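Local coordinates for protein serine--tRNA ligase (Pyrococcus horikoshii, PDB 2DQ0) that probably catalyses the ATP-dependent attachment of serine to tRNA(Ser), and also to tRNA(Sec), as a class II aminoacyl-tRNA synthetase, at residues Arg105-Ile109 and Cys377-Gln381; Leu207-Phe212 and Asn326-Leu330; Pro218-Arg223 and Asp246-Ile250; Gln332-Ile336 and Pro431-Trp435; Gln381-Ile387 and Tyr399-Leu403. All blocks are in the same frame, centred on the assembly; numbering follows the deposited sequence.

Contact 1 (Arg105-Ile109 and Cys377-Gln381); sequences RLPNI and CTDWQ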
# COMPACT_ATOMS: atom_id res chain seq x y z
N ARG A 105 20.03 -9.61 -17.55
CA ARG A 105 20.09 -8.21 -17.87
C ARG A 105 19.94 -7.90 -19.35
O ARG A 105 20.37 -6.85 -19.82
CB ARG A 105 21.37 -7.62 -17.25
CG ARG A 105 21.11 -6.98 -15.88
CD ARG A 105 22.31 -7.00 -14.94
NE ARG A 105 22.43 -8.32 -14.37
CZ ARG A 105 22.48 -8.58 -13.07
NH1 ARG A 105 22.44 -7.58 -12.21
NH2 ARG A 105 22.57 -9.84 -12.65
N LEU A 106 19.33 -8.83 -20.08
CA LEU A 106 19.08 -8.65 -21.50
C LEU A 106 17.57 -8.61 -21.74
O LEU A 106 16.82 -9.39 -21.19
CB LEU A 106 19.76 -9.76 -22.31
CG LEU A 106 21.29 -9.66 -22.42
CD1 LEU A 106 21.85 -10.91 -23.08
CD2 LEU A 106 21.67 -8.42 -23.23
N PRO A 107 17.11 -7.66 -22.56
CA PRO A 107 15.67 -7.57 -22.82
C PRO A 107 15.13 -8.66 -23.71
O PRO A 107 15.86 -9.25 -24.50
CB PRO A 107 15.52 -6.19 -23.46
CG PRO A 107 16.75 -6.08 -24.26
CD PRO A 107 17.83 -6.61 -23.29
N ASN A 108 13.83 -8.90 -23.59
CA ASN A 108 13.17 -9.91 -24.39
C ASN A 108 13.34 -9.56 -25.86
O ASN A 108 13.41 -8.39 -26.22
CB ASN A 108 11.68 -9.98 -24.05
CG ASN A 108 11.08 -11.34 -24.39
OD1 ASN A 108 9.91 -11.62 -24.09
ND2 ASN A 108 11.88 -12.21 -25.00
N ILE A 109 13.43 -10.59 -26.69
CA ILE A 109 13.57 -10.40 -28.11
C ILE A 109 12.21 -9.93 -28.60
O ILE A 109 11.18 -10.51 -28.23
CB ILE A 109 13.93 -11.72 -28.82
CG1 ILE A 109 15.23 -12.28 -28.23
CG2 ILE A 109 14.10 -11.49 -30.32
CD1 ILE A 109 16.40 -11.36 -28.39
N CYS A 377 4.49 -11.21 -22.70
CA CYS A 377 5.83 -11.37 -22.18
C CYS A 377 6.55 -12.61 -22.62
O CYS A 377 7.67 -12.86 -22.17
CB CYS A 377 5.79 -11.29 -20.66
SG CYS A 377 5.25 -9.67 -20.12
N THR A 378 5.92 -13.41 -23.49
CA THR A 378 6.57 -14.63 -23.96
C THR A 378 6.98 -15.44 -22.73
O THR A 378 6.20 -15.55 -21.78
CB THR A 378 7.81 -14.23 -24.81
OG1 THR A 378 7.35 -13.64 -26.03
CG2 THR A 378 8.69 -15.41 -25.13
N ASP A 379 8.20 -15.97 -22.74
CA ASP A 379 8.72 -16.75 -21.63
C ASP A 379 9.75 -15.98 -20.80
O ASP A 379 10.51 -16.60 -20.05
CB ASP A 379 9.38 -18.04 -22.14
CG ASP A 379 10.59 -17.78 -23.05
OD1 ASP A 379 11.24 -18.77 -23.44
OD2 ASP A 379 10.90 -16.62 -23.37
N TRP A 380 9.79 -14.66 -20.93
CA TRP A 380 10.78 -13.85 -20.21
C TRP A 380 10.66 -13.89 -18.70
O TRP A 380 11.66 -13.93 -18.00
CB TRP A 380 10.70 -12.39 -20.67
CG TRP A 380 11.94 -11.56 -20.39
CD1 TRP A 380 13.05 -11.48 -21.16
CD2 TRP A 380 12.17 -10.69 -19.26
NE1 TRP A 380 13.96 -10.63 -20.60
CE2 TRP A 380 13.45 -10.13 -19.43
CE3 TRP A 380 11.42 -10.35 -18.13
CZ2 TRP A 380 14.01 -9.23 -18.51
CZ3 TRP A 380 11.98 -9.46 -17.21
CH2 TRP A 380 13.26 -8.91 -17.41
N GLN A 381 9.42 -13.87 -18.19
CA GLN A 381 9.20 -13.91 -16.75
C GLN A 381 9.25 -15.36 -16.30
O GLN A 381 9.85 -15.68 -15.27
CB GLN A 381 7.84 -13.29 -16.39
CG GLN A 381 7.69 -11.86 -16.89
CD GLN A 381 6.43 -11.21 -16.42
OE1 GLN A 381 5.32 -11.71 -16.64
NE2 GLN A 381 6.57 -10.06 -15.76
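Arg105 turns away from 377-381. Its NE bonds to Tyr101 O, so it looks back to helix 72-103. Leu106 contributes its backbone. Its carbonyl O accepts a hydrogen bond from Trp380 NE1 at 3.2 Å, with an N-H...O angle of 158°, and lies near the indole plane. The Leu106 side chain instead packs on Leu2 and Trp29. Pro107 brings the chain past the indole, with Pro107 C 3.9 Å from Trp380 NE1, while its ring packs on Leu18 and Arg21 of helix 11-21. Asn108 is buried and points at the other segment. Its CB lies 3.5 Å from Trp380 CD1, and its side chain lies against Cys377 and Thr378. Those two residues open a type II' beta turn, Cys377 to Trp380, closed by Trp380 N to Cys377 O at 3.0 Å. The contact is a domain junction: the linker after the long helical arm, the tRNA-binding extension of seryl-tRNA synthetases, docks on a turn of the class II catalytic core.

Contact 2 (Leu207-Phe212 and Asn326-Leu330); sequences LIEKGF and NAEEL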
# COMPACT_ATOMS: atom_id res chain seq x y z
N LEU A 207 -14.37 -8.55 -16.50
CA LEU A 207 -13.35 -9.58 -16.69
C LEU A 207 -13.85 -10.88 -16.08
O LEU A 207 -13.59 -11.97 -16.63
CB LEU A 207 -12.02 -9.19 -16.06
CG LEU A 207 -11.07 -8.42 -16.98
CD1 LEU A 207 -10.61 -9.34 -18.09
CD2 LEU A 207 -11.74 -7.19 -17.55
N ILE A 208 -14.58 -10.78 -14.97
CA ILE A 208 -15.14 -11.98 -14.34
C ILE A 208 -16.12 -12.66 -15.30
O ILE A 208 -16.12 -13.87 -15.44
CB ILE A 208 -15.86 -11.65 -13.03
CG1 ILE A 208 -14.84 -11.37 -11.93
CG2 ILE A 208 -16.71 -12.82 -12.60
CD1 ILE A 208 -15.49 -11.08 -10.60
N GLU A 209 -16.97 -11.88 -15.96
CA GLU A 209 -17.90 -12.50 -16.90
C GLU A 209 -17.11 -13.22 -18.01
O GLU A 209 -17.56 -14.24 -18.53
CB GLU A 209 -18.81 -11.45 -17.55
CG GLU A 209 -19.55 -10.54 -16.60
CD GLU A 209 -20.21 -9.36 -17.31
OE1 GLU A 209 -20.76 -8.47 -16.61
OE2 GLU A 209 -20.19 -9.32 -18.56
N LYS A 210 -15.93 -12.71 -18.38
CA LYS A 210 -15.15 -13.34 -19.43
C LYS A 210 -14.31 -14.51 -18.94
O LYS A 210 -13.43 -14.98 -19.67
CB LYS A 210 -14.21 -12.32 -20.10
CG LYS A 210 -14.94 -11.22 -20.86
CD LYS A 210 -13.97 -10.32 -21.61
CE LYS A 210 -14.72 -9.52 -22.65
NZ LYS A 210 -13.87 -8.51 -23.32
N GLY A 211 -14.56 -14.95 -17.71
CA GLY A 211 -13.82 -16.07 -17.16
C GLY A 211 -12.58 -15.87 -16.31
O GLY A 211 -11.86 -16.84 -16.02
N PHE A 212 -12.31 -14.64 -15.89
CA PHE A 212 -11.12 -14.40 -15.06
C PHE A 212 -11.39 -14.54 -13.55
O PHE A 212 -12.39 -14.01 -13.04
CB PHE A 212 -10.56 -13.01 -15.35
CG PHE A 212 -9.94 -12.89 -16.69
CD1 PHE A 212 -10.70 -13.13 -17.84
CD2 PHE A 212 -8.59 -12.56 -16.82
CE1 PHE A 212 -10.11 -13.06 -19.11
CE2 PHE A 212 -7.99 -12.48 -18.08
CZ PHE A 212 -8.75 -12.73 -19.23
N ASN A 326 -10.11 -6.56 -24.54
CA ASN A 326 -10.87 -6.55 -23.30
C ASN A 326 -10.80 -5.16 -22.71
O ASN A 326 -11.80 -4.66 -22.22
CB ASN A 326 -10.31 -7.58 -22.30
CG ASN A 326 -10.71 -9.00 -22.64
OD1 ASN A 326 -10.23 -9.95 -22.04
ND2 ASN A 326 -11.60 -9.16 -23.61
N ALA A 327 -9.62 -4.52 -22.78
CA ALA A 327 -9.48 -3.15 -22.26
C ALA A 327 -10.21 -2.18 -23.17
O ALA A 327 -10.86 -1.26 -22.69
CB ALA A 327 -8.03 -2.76 -22.16
N GLU A 328 -10.12 -2.38 -24.49
CA GLU A 328 -10.82 -1.51 -25.44
C GLU A 328 -12.32 -1.47 -25.17
O GLU A 328 -12.94 -0.41 -25.28
CB GLU A 328 -10.61 -1.97 -26.89
CG GLU A 328 -9.22 -1.75 -27.41
CD GLU A 328 -9.07 -2.11 -28.87
OE1 GLU A 328 -9.73 -1.48 -29.71
OE2 GLU A 328 -8.27 -3.03 -29.16
N GLU A 329 -12.90 -2.62 -24.82
CA GLU A 329 -14.34 -2.68 -24.56
C GLU A 329 -14.73 -1.81 -23.40
O GLU A 329 -15.77 -1.13 -23.45
CB GLU A 329 -14.78 -4.11 -24.28
CG GLU A 329 -15.03 -4.95 -25.51
CD GLU A 329 -15.42 -6.38 -25.16
OE1 GLU A 329 -16.28 -6.55 -24.27
OE2 GLU A 329 -14.86 -7.34 -25.76
N LEU A 330 -13.92 -1.83 -22.35
CA LEU A 330 -14.23 -1.04 -21.17
C LEU A 330 -14.30 0.44 -21.50
O LEU A 330 -15.27 1.12 -21.13
CB LEU A 330 -13.21 -1.27 -20.07
CG LEU A 330 -13.22 -2.69 -19.52
CD1 LEU A 330 -12.07 -2.85 -18.54
CD2 LEU A 330 -14.57 -2.98 -18.88
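This is a buried contact between two helices of the catalytic core, the C-terminal end of helix 190-209 and the C-terminal half of helix 316-333. The first helix ends in a Schellman motif. Phe212 N bonds to Leu207 O at 3.1 Å and Gly211 N to Ile208 O at 3.0 Å. Gly211 is the C-prime residue, with phi at 95°. At its backbone angles a CB would be jammed against the carbonyl O of Lys210, which calls for glycine. Asn326 fills the middle of the interface, between Leu207, Lys210 and Phe212. Leu207 and Phe212 also pack on Val276 of strand 273-282, so the helix end rests on the central sheet. Leu330 packs on helix 190-209, touching Phe202 and Arg206 as well as Leu207. Leu207 CD2 and Leu330 CD1 are 4.5 Å apart. Nearer the surface, Lys210 reaches across to a salt bridge with Glu329. The place of NZ is less sure, and the hydrogen bond, Lys210 NZ to Glu329 OE2 at 2.9 Å, is weak.

Contact 3 (Pro218-Arg223 and Asp246-Ile250); sequences PYMVRR and DLYLI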
# COMPACT_ATOMS: atom_id res chain seq x y z
N PRO A 218 -0.94 -9.80 -2.46
CA PRO A 218 -0.22 -9.13 -1.37
C PRO A 218 0.20 -7.80 -2.03
O PRO A 218 0.41 -7.75 -3.24
CB PRO A 218 0.98 -10.05 -1.13
CG PRO A 218 0.44 -11.38 -1.42
CD PRO A 218 -0.38 -11.15 -2.69
N TYR A 219 0.33 -6.74 -1.25
CA TYR A 219 0.70 -5.45 -1.82
C TYR A 219 2.20 -5.23 -1.64
O TYR A 219 2.78 -4.29 -2.20
CB TYR A 219 -0.09 -4.33 -1.13
CG TYR A 219 -1.59 -4.43 -1.31
CD1 TYR A 219 -2.46 -3.82 -0.40
CD2 TYR A 219 -2.15 -5.12 -2.40
CE1 TYR A 219 -3.85 -3.88 -0.57
CE2 TYR A 219 -3.54 -5.19 -2.58
CZ TYR A 219 -4.38 -4.57 -1.65
OH TYR A 219 -5.73 -4.65 -1.79
N MET A 220 2.81 -6.10 -0.84
CA MET A 220 4.24 -6.06 -0.55
C MET A 220 4.74 -7.45 -0.88
O MET A 220 4.18 -8.45 -0.44
CB MET A 220 4.52 -5.78 0.94
CG MET A 220 4.12 -4.39 1.43
SD MET A 220 4.62 -4.00 3.15
CE MET A 220 3.36 -4.76 3.99
N VAL A 221 5.80 -7.52 -1.68
CA VAL A 221 6.34 -8.82 -2.03
C VAL A 221 7.84 -8.85 -1.81
O VAL A 221 8.48 -7.80 -1.61
CB VAL A 221 6.04 -9.20 -3.51
CG1 VAL A 221 4.56 -9.21 -3.73
CG2 VAL A 221 6.71 -8.21 -4.45
N ARG A 222 8.38 -10.07 -1.86
CA ARG A 222 9.80 -10.37 -1.68
C ARG A 222 10.61 -9.95 -2.93
O ARG A 222 10.11 -10.02 -4.05
CB ARG A 222 9.93 -11.87 -1.44
CG ARG A 222 11.13 -12.27 -0.64
CD ARG A 222 10.73 -12.79 0.72
NE ARG A 222 9.86 -13.95 0.61
CZ ARG A 222 9.51 -14.72 1.64
NH1 ARG A 222 8.71 -15.76 1.43
NH2 ARG A 222 9.97 -14.46 2.86
N ARG A 223 11.85 -9.53 -2.74
CA ARG A 223 12.66 -9.09 -3.88
C ARG A 223 12.67 -9.99 -5.13
O ARG A 223 12.66 -9.50 -6.27
CB ARG A 223 14.11 -8.85 -3.44
CG ARG A 223 14.92 -8.13 -4.52
CD ARG A 223 16.40 -8.02 -4.20
NE ARG A 223 17.09 -7.20 -5.20
CZ ARG A 223 17.09 -5.86 -5.22
NH1 ARG A 223 17.74 -5.22 -6.18
NH2 ARG A 223 16.45 -5.17 -4.28
N ASP A 246 12.71 -7.91 3.54
CA ASP A 246 12.79 -8.30 2.15
C ASP A 246 11.33 -8.11 1.67
O ASP A 246 10.59 -9.07 1.41
CB ASP A 246 13.27 -9.75 2.01
CG ASP A 246 13.33 -10.23 0.55
OD1 ASP A 246 13.37 -11.47 0.33
OD2 ASP A 246 13.34 -9.40 -0.39
N LEU A 247 10.92 -6.85 1.59
CA LEU A 247 9.58 -6.47 1.14
C LEU A 247 9.63 -5.24 0.23
O LEU A 247 10.31 -4.25 0.50
CB LEU A 247 8.67 -6.20 2.33
CG LEU A 247 8.29 -7.41 3.19
CD1 LEU A 247 7.56 -6.96 4.43
CD2 LEU A 247 7.42 -8.37 2.37
N TYR A 248 8.90 -5.32 -0.87
CA TYR A 248 8.84 -4.24 -1.84
C TYR A 248 7.37 -3.93 -2.15
O TYR A 248 6.55 -4.84 -2.26
CB TYR A 248 9.57 -4.67 -3.10
CG TYR A 248 11.04 -4.93 -2.86
CD1 TYR A 248 11.47 -6.09 -2.20
CD2 TYR A 248 12.00 -3.98 -3.22
CE1 TYR A 248 12.81 -6.28 -1.90
CE2 TYR A 248 13.33 -4.16 -2.92
CZ TYR A 248 13.73 -5.30 -2.27
OH TYR A 248 15.06 -5.46 -2.04
N LEU A 249 7.02 -2.65 -2.24
CA LEU A 249 5.65 -2.26 -2.56
C LEU A 249 5.47 -2.54 -4.04
O LEU A 249 6.31 -2.17 -4.86
CB LEU A 249 5.40 -0.77 -2.25
CG LEU A 249 5.53 -0.42 -0.76
CD1 LEU A 249 5.21 1.04 -0.56
CD2 LEU A 249 4.60 -1.28 0.07
N ILE A 250 4.38 -3.21 -4.38
CA ILE A 250 4.16 -3.56 -5.77
C ILE A 250 3.78 -2.35 -6.61
O ILE A 250 3.07 -1.46 -6.14
CB ILE A 250 3.07 -4.64 -5.91
CG1 ILE A 250 1.74 -4.14 -5.35
CG2 ILE A 250 3.46 -5.89 -5.12
CD1 ILE A 250 0.61 -5.07 -5.64
O HOH W 1 9.70 -11.17 3.25
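Two short antiparallel strands, 220-221 and 248-249, form a small two-stranded sheet at the dimer interface. Val221 and Tyr248 are the hydrogen-bonded pair. Val221 N donates to Tyr248 O at 2.8 Å, and Tyr248 N to Val221 O at 2.6 Å. Met220 and Leu249 are the non-hydrogen-bonded pair, with Met220 CG 3.4 Å from Leu249 CD2. The ladder continues beyond them, where Ile250 N donates to Tyr219 O at 2.9 Å. Several carbonyls also receive a CA-H: Met220 CA lies 3.1 Å from Tyr248 O and Leu247 CA 3.2 Å from Val221 O.

The second subunit satisfies other groups. Its Gln301 accepts from Tyr219 N, its His303 bonds to Tyr219 OH, and its Ser181 to Met220 O. Arg222 NH1 bonds to Lys179 O of that subunit. A water accepts a weak bond from Arg222 NH2 at 3.3 Å and donates to Asp246 O at 2.9 Å. Next along the chain, Arg223 N donates to Asp246 OD2 at 2.8 Å. The Arg223 guanidinium and the Tyr248 ring both meet Phe235. Beside it, Arg223 NH2 donates to Tyr248 OH at 2.7 Å.

Contact 4 (Gln332-Ile336 and Pro431-Trp435); sequences QELEI and PKVLW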
# COMPACT_ATOMS: atom_id res chain seq x y z
N GLN A 332 -14.80 1.78 -24.36
CA GLN A 332 -15.91 2.08 -25.26
C GLN A 332 -17.19 2.23 -24.42
O GLN A 332 -17.95 3.18 -24.63
CB GLN A 332 -16.07 0.99 -26.32
CG GLN A 332 -14.91 0.95 -27.28
CD GLN A 332 -15.00 -0.20 -28.25
OE1 GLN A 332 -14.07 -0.46 -29.02
NE2 GLN A 332 -16.12 -0.90 -28.23
N GLU A 333 -17.41 1.34 -23.46
CA GLU A 333 -18.61 1.47 -22.62
C GLU A 333 -18.54 2.78 -21.81
O GLU A 333 -19.56 3.42 -21.54
CB GLU A 333 -18.76 0.26 -21.68
CG GLU A 333 -18.90 -1.08 -22.44
CD GLU A 333 -19.67 -2.15 -21.67
OE1 GLU A 333 -19.03 -3.10 -21.15
OE2 GLU A 333 -20.91 -2.04 -21.59
N LEU A 334 -17.33 3.16 -21.42
CA LEU A 334 -17.08 4.37 -20.67
C LEU A 334 -17.20 5.58 -21.61
O LEU A 334 -17.05 6.74 -21.19
CB LEU A 334 -15.68 4.31 -20.05
CG LEU A 334 -15.55 4.09 -18.55
CD1 LEU A 334 -16.83 3.58 -17.99
CD2 LEU A 334 -14.41 3.15 -18.25
N GLU A 335 -17.46 5.29 -22.89
CA GLU A 335 -17.61 6.32 -23.92
C GLU A 335 -16.38 7.22 -24.00
O GLU A 335 -16.50 8.46 -24.00
CB GLU A 335 -18.86 7.16 -23.65
CG GLU A 335 -20.17 6.39 -23.49
CD GLU A 335 -21.34 7.27 -23.06
OE1 GLU A 335 -22.26 6.78 -22.35
OE2 GLU A 335 -21.35 8.47 -23.43
N ILE A 336 -15.21 6.61 -24.07
CA ILE A 336 -13.97 7.38 -24.14
C ILE A 336 -13.26 7.16 -25.47
O ILE A 336 -12.73 6.07 -25.74
CB ILE A 336 -12.99 7.03 -22.99
CG1 ILE A 336 -13.66 7.27 -21.63
CG2 ILE A 336 -11.73 7.91 -23.10
CD1 ILE A 336 -14.00 8.75 -21.34
N PRO A 431 -20.70 8.23 -17.57
CA PRO A 431 -21.18 7.20 -18.51
C PRO A 431 -22.26 6.31 -17.91
O PRO A 431 -22.09 5.79 -16.81
CB PRO A 431 -19.92 6.40 -18.83
CG PRO A 431 -18.81 7.39 -18.63
CD PRO A 431 -19.23 8.17 -17.42
N LYS A 432 -23.35 6.11 -18.65
CA LYS A 432 -24.48 5.29 -18.20
C LYS A 432 -24.07 3.92 -17.61
O LYS A 432 -24.63 3.47 -16.62
CB LYS A 432 -25.49 5.10 -19.36
CG LYS A 432 -25.82 6.43 -20.08
CD LYS A 432 -26.57 6.24 -21.41
CE LYS A 432 -26.58 7.53 -22.28
NZ LYS A 432 -27.43 8.64 -21.74
N VAL A 433 -23.09 3.27 -18.22
CA VAL A 433 -22.66 1.97 -17.74
C VAL A 433 -22.27 1.97 -16.27
O VAL A 433 -22.38 0.94 -15.61
CB VAL A 433 -21.43 1.46 -18.53
CG1 VAL A 433 -21.31 -0.05 -18.37
CG2 VAL A 433 -21.55 1.86 -19.98
N LEU A 434 -21.80 3.11 -15.75
CA LEU A 434 -21.38 3.19 -14.35
C LEU A 434 -22.48 3.59 -13.37
O LEU A 434 -22.30 3.47 -12.15
CB LEU A 434 -20.19 4.15 -14.17
CG LEU A 434 -18.91 3.85 -14.96
CD1 LEU A 434 -17.93 4.97 -14.84
CD2 LEU A 434 -18.31 2.55 -14.46
N TRP A 435 -23.62 4.07 -13.87
CA TRP A 435 -24.72 4.49 -13.01
C TRP A 435 -25.13 3.44 -11.95
O TRP A 435 -25.48 3.79 -10.82
CB TRP A 435 -25.95 4.86 -13.84
CG TRP A 435 -25.80 6.05 -14.74
CD1 TRP A 435 -24.71 6.87 -14.85
CD2 TRP A 435 -26.77 6.55 -15.66
NE1 TRP A 435 -24.95 7.86 -15.78
CE2 TRP A 435 -26.21 7.69 -16.29
CE3 TRP A 435 -28.07 6.15 -16.01
CZ2 TRP A 435 -26.90 8.43 -17.25
CZ3 TRP A 435 -28.76 6.88 -16.96
CH2 TRP A 435 -28.17 8.01 -17.57
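Pro431 sits against the end of helix 316-333. Its CG is 3.2 Å from Leu334 O, and its CB is 4.3 Å from Leu334 CD1. The same Leu334 carbonyl is taken by His421 NE2, and Pro431 packs on the His421 side chain too. Lys432 is exposed and only grazes Glu335. Its CG is 4.2 Å from Glu335 OE1. Val433 comes closest, its CG2 3.0 Å from Glu333 O and 3.6 Å from Glu333 CB. The polar end of Glu333 turns to Arg206 of helix 190-209, in a salt bridge beside Val433.

The helix stops here in a Schellman motif. Glu335 has a phi of 56°, and its N bonds to Gln332 O at 2.8 Å. The facing segment makes its own tight turn, with Leu434 N bonded to Pro431 O at 2.9 Å. Leu434 CD1 meets Leu334 CD1 at 3.6 Å. Both leucines also pack on Ile417 of helix 410-420. Trp435 starts helix 435-438 and takes no part across the interface. Trp435 N bonds to Lys432 O at 3.0 Å, a second, overlapping turn.

Contact 5 (Gln381-Ile387 and Tyr399-Leu403); sequences QARRLNI and YVHTL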
# COMPACT_ATOMS: atom_id res chain seq x y z
N GLN A 381 9.42 -13.87 -18.19
CA GLN A 381 9.20 -13.91 -16.75
C GLN A 381 9.25 -15.36 -16.30
O GLN A 381 9.85 -15.68 -15.27
CB GLN A 381 7.84 -13.29 -16.39
CG GLN A 381 7.69 -11.86 -16.89
CD GLN A 381 6.43 -11.21 -16.42
OE1 GLN A 381 5.32 -11.71 -16.64
NE2 GLN A 381 6.57 -10.06 -15.76
N ALA A 382 8.61 -16.22 -17.09
CA ALA A 382 8.58 -17.65 -16.80
C ALA A 382 9.97 -18.20 -16.59
O ALA A 382 10.20 -18.97 -15.66
CB ALA A 382 7.90 -18.40 -17.93
N ARG A 383 10.92 -17.81 -17.43
CA ARG A 383 12.27 -18.32 -17.28
C ARG A 383 12.93 -17.81 -16.01
O ARG A 383 13.82 -18.46 -15.48
CB ARG A 383 13.10 -17.96 -18.51
CG ARG A 383 14.29 -18.87 -18.80
CD ARG A 383 14.87 -18.59 -20.19
NE ARG A 383 13.98 -19.02 -21.28
CZ ARG A 383 13.99 -20.25 -21.81
NH1 ARG A 383 13.15 -20.54 -22.80
NH2 ARG A 383 14.84 -21.18 -21.37
N ARG A 384 12.49 -16.65 -15.51
CA ARG A 384 13.07 -16.08 -14.29
C ARG A 384 12.43 -16.67 -13.05
O ARG A 384 13.11 -17.03 -12.11
CB ARG A 384 12.89 -14.56 -14.25
CG ARG A 384 13.74 -13.79 -15.25
CD ARG A 384 13.06 -12.48 -15.68
NE ARG A 384 13.59 -11.32 -14.97
CZ ARG A 384 14.73 -10.71 -15.27
NH1 ARG A 384 15.12 -9.66 -14.56
NH2 ARG A 384 15.47 -11.14 -16.29
N LEU A 385 11.11 -16.75 -13.06
CA LEU A 385 10.38 -17.27 -11.92
C LEU A 385 10.24 -18.79 -11.93
O LEU A 385 9.62 -19.36 -11.03
CB LEU A 385 9.01 -16.61 -11.87
CG LEU A 385 9.12 -15.10 -11.75
CD1 LEU A 385 7.75 -14.43 -11.90
CD2 LEU A 385 9.77 -14.78 -10.40
N ASN A 386 10.82 -19.43 -12.93
CA ASN A 386 10.76 -20.89 -13.10
C ASN A 386 9.32 -21.37 -13.16
O ASN A 386 8.89 -22.18 -12.34
CB ASN A 386 11.50 -21.60 -11.96
CG ASN A 386 11.48 -23.12 -12.11
OD1 ASN A 386 11.99 -23.83 -11.25
ND2 ASN A 386 10.89 -23.62 -13.20
N ILE A 387 8.57 -20.87 -14.13
CA ILE A 387 7.19 -21.27 -14.27
C ILE A 387 7.05 -22.09 -15.54
O ILE A 387 7.02 -21.56 -16.65
CB ILE A 387 6.28 -20.05 -14.34
CG1 ILE A 387 6.40 -19.26 -13.04
CG2 ILE A 387 4.84 -20.48 -14.56
CD1 ILE A 387 5.54 -18.04 -13.03
N TYR A 399 8.54 -23.91 -20.45
CA TYR A 399 8.16 -22.61 -19.91
C TYR A 399 6.83 -22.14 -20.49
O TYR A 399 6.51 -22.37 -21.65
CB TYR A 399 9.26 -21.58 -20.16
CG TYR A 399 10.48 -21.83 -19.30
CD1 TYR A 399 10.44 -21.61 -17.93
CD2 TYR A 399 11.66 -22.32 -19.86
CE1 TYR A 399 11.55 -21.87 -17.13
CE2 TYR A 399 12.78 -22.58 -19.07
CZ TYR A 399 12.72 -22.35 -17.71
OH TYR A 399 13.83 -22.52 -16.93
N VAL A 400 6.05 -21.50 -19.65
CA VAL A 400 4.75 -20.99 -20.05
C VAL A 400 4.96 -19.59 -20.63
O VAL A 400 6.09 -19.05 -20.64
CB VAL A 400 3.83 -20.88 -18.82
CG1 VAL A 400 3.89 -22.19 -17.98
CG2 VAL A 400 4.30 -19.71 -17.94
N HIS A 401 3.90 -19.01 -21.15
CA HIS A 401 4.02 -17.64 -21.63
C HIS A 401 3.17 -16.81 -20.70
O HIS A 401 2.13 -17.28 -20.22
CB HIS A 401 3.54 -17.50 -23.08
CG HIS A 401 4.60 -17.75 -24.10
ND1 HIS A 401 4.46 -17.41 -25.42
CD2 HIS A 401 5.84 -18.29 -23.97
CE1 HIS A 401 5.57 -17.72 -26.07
NE2 HIS A 401 6.43 -18.25 -25.22
N THR A 402 3.61 -15.61 -20.39
CA THR A 402 2.83 -14.76 -19.51
C THR A 402 2.44 -13.50 -20.24
O THR A 402 3.18 -13.01 -21.09
CB THR A 402 3.61 -14.36 -18.22
OG1 THR A 402 4.77 -13.59 -18.56
CG2 THR A 402 4.03 -15.59 -17.46
N LEU A 403 1.26 -13.00 -19.91
CA LEU A 403 0.79 -11.76 -20.49
C LEU A 403 0.11 -10.92 -19.41
O LEU A 403 -0.33 -11.44 -18.38
CB LEU A 403 -0.20 -12.03 -21.63
CG LEU A 403 0.40 -12.64 -22.89
CD1 LEU A 403 0.45 -14.16 -22.77
CD2 LEU A 403 -0.45 -12.24 -24.07
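Thr402 OG1 donates a hydrogen bond to Gln381 OE1 at 2.7 Å. The Gln381 amide is held on its other atom as well: NE2 donates to Ser229 O and to Glu254 OE2. Glu254 is a predicted serine-binding residue, so Gln381 links strand 398-406 to the edge of the serine site. A second bond is backbone to backbone, Val400 N to Ile387 O at 3.2 Å with an angle of 167°. It belongs to the antiparallel pairing of strands 387-390 and 398-406. Arg383 has its ionic partner in Asp379, through NH1.

Tyr399 covers the short, weakly bonded helix 382-385. Arg383 CA lies over the face of the Tyr399 ring, 4.0 Å from its centroid, a CH-pi contact. Arg383 NH2 comes within 3.4 Å of Tyr399 CE2. Ala382 CB is 4.1 Å from Tyr399 CD1 and 3.8 Å from Val400 CG2. After the short helix, Asn386 has a positive phi of 56°, and the chain enters strand 387-390. Ile387 N bonds to Ala382 O at 2.9 Å across that turn. Ile387 CG2 then meets Val400 CG2 at 3.5 Å. A short helix leads into strand 387-390, and strand 398-406 returns antiparallel beside it, within the mixed, mainly antiparallel sheet that carries the active site in class II synthetases.

In the fold
After the N-terminal helical arm, the chain opens contact 1 at 105-109 and closes it only at 377-381. That loop encloses contacts 2 and 3. Contact 2 runs from helix 190-209 to helix 316-333, and contact 3, the small sheet at the second subunit, is nested inside it. Contact 4 opens on the same helix 316-333, next to contact 2 in sequence, and closes at 431-435, so it crosses contact 1. Contact 5 nests within contact 4 and follows contact 1, sharing Gln381. Contacts 1 and 5 also touch, with Cys377 N 2.7 Å from Thr402 O. Together they join the arm, central sheet and C-terminal region.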